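Local coordinates for CHAD domain protein (Streptomyces chartreusis, PDB 6RN5), which probably binds polyphosphate through its helical CHAD domain, as a phosin, and also binds copper ions, at residues A325-A330 / G345-D350. Sequence-based numbering, arbitrary orientation.
With CU (copper (II) ion), chain B.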
ATOM      1  N   ALA A 325      11.309  -6.417  -7.631  1.00 28.81           N
ATOM      2  CA  ALA A 325      11.681  -6.638  -9.022  1.00 28.62           C
ATOM      3  C   ALA A 325      11.519  -8.109  -9.371  1.00 29.95           C
ATOM      4  O   ALA A 325      11.130  -8.425 -10.479  1.00 30.22           O
ATOM      5  CB  ALA A 325      13.100  -6.182  -9.295  1.00 27.35           C
ATOM      6  N   ALA A 326      11.774  -9.018  -8.437  1.00 28.16           N
ATOM      7  CA  ALA A 326      11.529 -10.413  -8.710  1.00 25.97           C
ATOM      8  C   ALA A 326      10.026 -10.680  -8.871  1.00 27.68           C
ATOM      9  O   ALA A 326       9.646 -11.521  -9.654  1.00 31.72           O
ATOM     10  CB  ALA A 326      12.090 -11.298  -7.618  1.00 25.96           C
ATOM     11  N   ALA A 327       9.169 -10.003  -8.113  1.00 28.02           N
ATOM     12  CA  ALA A 327       7.730 -10.197  -8.274  1.00 27.64           C
ATOM     13  C   ALA A 327       7.265  -9.686  -9.633  1.00 28.83           C
ATOM     14  O   ALA A 327       6.487 -10.350 -10.314  1.00 29.62           O
ATOM     15  CB  ALA A 327       6.982  -9.489  -7.172  1.00 29.53           C
ATOM     16  N   ALA A 328       7.738  -8.504 -10.021  1.00 25.68           N
ATOM     17  CA  ALA A 328       7.358  -7.934 -11.311  1.00 29.56           C
ATOM     18  C   ALA A 328       7.787  -8.873 -12.446  1.00 32.11           C
ATOM     19  O   ALA A 328       6.989  -9.221 -13.324  1.00 34.96           O
ATOM     20  CB  ALA A 328       7.927  -6.510 -11.507  1.00 26.81           C
ATOM     21  N   GLN A 329       9.033  -9.315 -12.396  1.00 33.10           N
ATOM     22  CA  GLN A 329       9.567 -10.156 -13.407  1.00 33.49           C
ATOM     23  C   GLN A 329       8.827 -11.499 -13.453  1.00 32.00           C
ATOM     24  O   GLN A 329       8.531 -11.986 -14.513  1.00 31.12           O
ATOM     25  CB  GLN A 329      11.094 -10.334 -13.212  1.00 38.61           C
ATOM     26  CG  GLN A 329      11.792 -11.081 -14.379  1.00 47.00           C
ATOM     27  CD  GLN A 329      11.654 -10.391 -15.754  1.00 49.45           C
ATOM     28  OE1 GLN A 329      11.836  -9.179 -15.883  1.00 56.18           O
ATOM     29  NE2 GLN A 329      11.308 -11.169 -16.775  1.00 54.18           N
ATOM     30  N   ALA A 330       8.501 -12.078 -12.317  1.00 26.19           N
ATOM     31  CA  ALA A 330       7.730 -13.284 -12.314  1.00 27.39           C
ATOM     32  C   ALA A 330       6.345 -13.115 -12.984  1.00 28.49           C
ATOM     33  O   ALA A 330       5.831 -14.027 -13.594  1.00 29.44           O
ATOM     34  CB  ALA A 330       7.543 -13.770 -10.867  1.00 27.39           C
ATOM     35  N   GLY A 345       1.171  -8.665  -8.558  1.00 28.22           N
ATOM     36  CA  GLY A 345       0.964  -7.197  -8.508  1.00 30.08           C
ATOM     37  C   GLY A 345       0.903  -6.609  -7.093  1.00 30.91           C
ATOM     38  O   GLY A 345       1.496  -5.563  -6.814  1.00 25.56           O
ATOM     39  N   VAL A 346       0.189  -7.308  -6.208  1.00 27.41           N
ATOM     40  CA  VAL A 346       0.043  -6.910  -4.832  1.00 29.30           C
ATOM     41  C   VAL A 346       1.387  -6.987  -4.120  1.00 28.93           C
ATOM     42  O   VAL A 346       1.790  -6.091  -3.373  1.00 29.80           O
ATOM     43  CB  VAL A 346      -0.956  -7.844  -4.100  1.00 31.37           C
ATOM     44  CG1 VAL A 346      -1.073  -7.489  -2.642  1.00 31.55           C
ATOM     45  CG2 VAL A 346      -2.348  -7.721  -4.709  1.00 33.68           C
ATOM     46  N   LEU A 347       2.076  -8.092  -4.364  1.00 29.63           N
ATOM     47  CA  LEU A 347       3.378  -8.348  -3.762  1.00 31.49           C
ATOM     48  C   LEU A 347       4.466  -7.354  -4.187  1.00 29.02           C
ATOM     49  O   LEU A 347       5.267  -6.932  -3.389  1.00 29.72           O
ATOM     50  CB  LEU A 347       3.777  -9.760  -4.119  1.00 32.27           C
ATOM     51  CG  LEU A 347       5.036 -10.334  -3.559  1.00 33.96           C
ATOM     52  CD1 LEU A 347       4.976 -10.291  -2.040  1.00 39.04           C
ATOM     53  CD2 LEU A 347       5.112 -11.761  -4.088  1.00 36.33           C
ATOM     54  N   HIS A 348       4.500  -6.997  -5.456  1.00 30.48           N
ATOM     55  CA  HIS A 348       5.371  -5.921  -5.909  1.00 27.83           C
ATOM     56  C   HIS A 348       5.062  -4.622  -5.203  1.00 27.98           C
ATOM     57  O   HIS A 348       5.979  -3.926  -4.777  1.00 28.81           O
ATOM     58  CB  HIS A 348       5.258  -5.734  -7.426  1.00 29.63           C
ATOM     59  CG  HIS A 348       5.951  -4.505  -7.939  1.00 30.53           C
ATOM     60  ND1 HIS A 348       5.310  -3.291  -8.056  1.00 31.59           N
ATOM     61  CD2 HIS A 348       7.230  -4.305  -8.353  1.00 28.43           C
ATOM     62  CE1 HIS A 348       6.170  -2.397  -8.539  1.00 33.64           C
ATOM     63  NE2 HIS A 348       7.344  -2.990  -8.714  1.00 29.36           N
ATOM     64  N   ALA A 349       3.780  -4.302  -5.049  1.00 26.84           N
ATOM     65  CA  ALA A 349       3.373  -3.075  -4.407  1.00 27.96           C
ATOM     66  C   ALA A 349       3.765  -3.068  -2.929  1.00 30.74           C
ATOM     67  O   ALA A 349       4.348  -2.088  -2.411  1.00 28.25           O
ATOM     68  CB  ALA A 349       1.860  -2.894  -4.555  1.00 27.01           C
ATOM     69  N   ASP A 350       3.459  -4.171  -2.256  1.00 27.21           N
ATOM     70  CA  ASP A 350       3.905  -4.374  -0.901  1.00 29.72           C
ATOM     71  C   ASP A 350       5.403  -4.101  -0.701  1.00 31.24           C
ATOM     72  O   ASP A 350       5.809  -3.379   0.229  1.00 31.32           O
ATOM     73  CB  ASP A 350       3.616  -5.833  -0.477  1.00 32.25           C
ATOM     74  CG  ASP A 350       3.970  -6.073   0.959  1.00 35.30           C
ATOM     75  OD1 ASP A 350       3.217  -5.551   1.805  1.00 32.09           O
ATOM     76  OD2 ASP A 350       4.985  -6.753   1.230  1.00 38.39           O
TER
HETATM   77 CU    CU B 401       8.758  -2.000  -9.801  1.00 31.38          CU
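With chi1 at 171°, the imidazole of His348 extends from CB trans to its own backbone N, and chi2 of -91° sets the ring plane roughly perpendicular to the plane of CA, CB and CG. This brings CD2 of His348 within 3.9 Å of Ala328 CB, whose methyl meets the ring obliquely. The same setting directs His348 NE2 to copper at 2.0 Å. One residue earlier, Ala327 points its CB toward helix 338-366, where it lies 3.9 Å from the backbone N of His348 and 4.1 Å from His348 CB. Leu347 adds an apolar contact through its branch carbon, CG lying 4.2 Å from Ala327 CB, while its side chain also packs on helices 82-120 and 170-198. Small alanine side chains on one partner fit the 8.2 Å closest approach of the two short segments' axes; the 160° angle between them makes them antiparallel, in register at Ala327 and His348. All four touching residues are buried, and Tyr342 of the second subunit packs on Ala328 and His348. The copper is also held by His262 and His271, the His262 ring standing steeply to that of His348. The whole is an antiparallel helical hairpin of helices 305-331 and 338-366, carrying one of the three histidine ligands of a copper site.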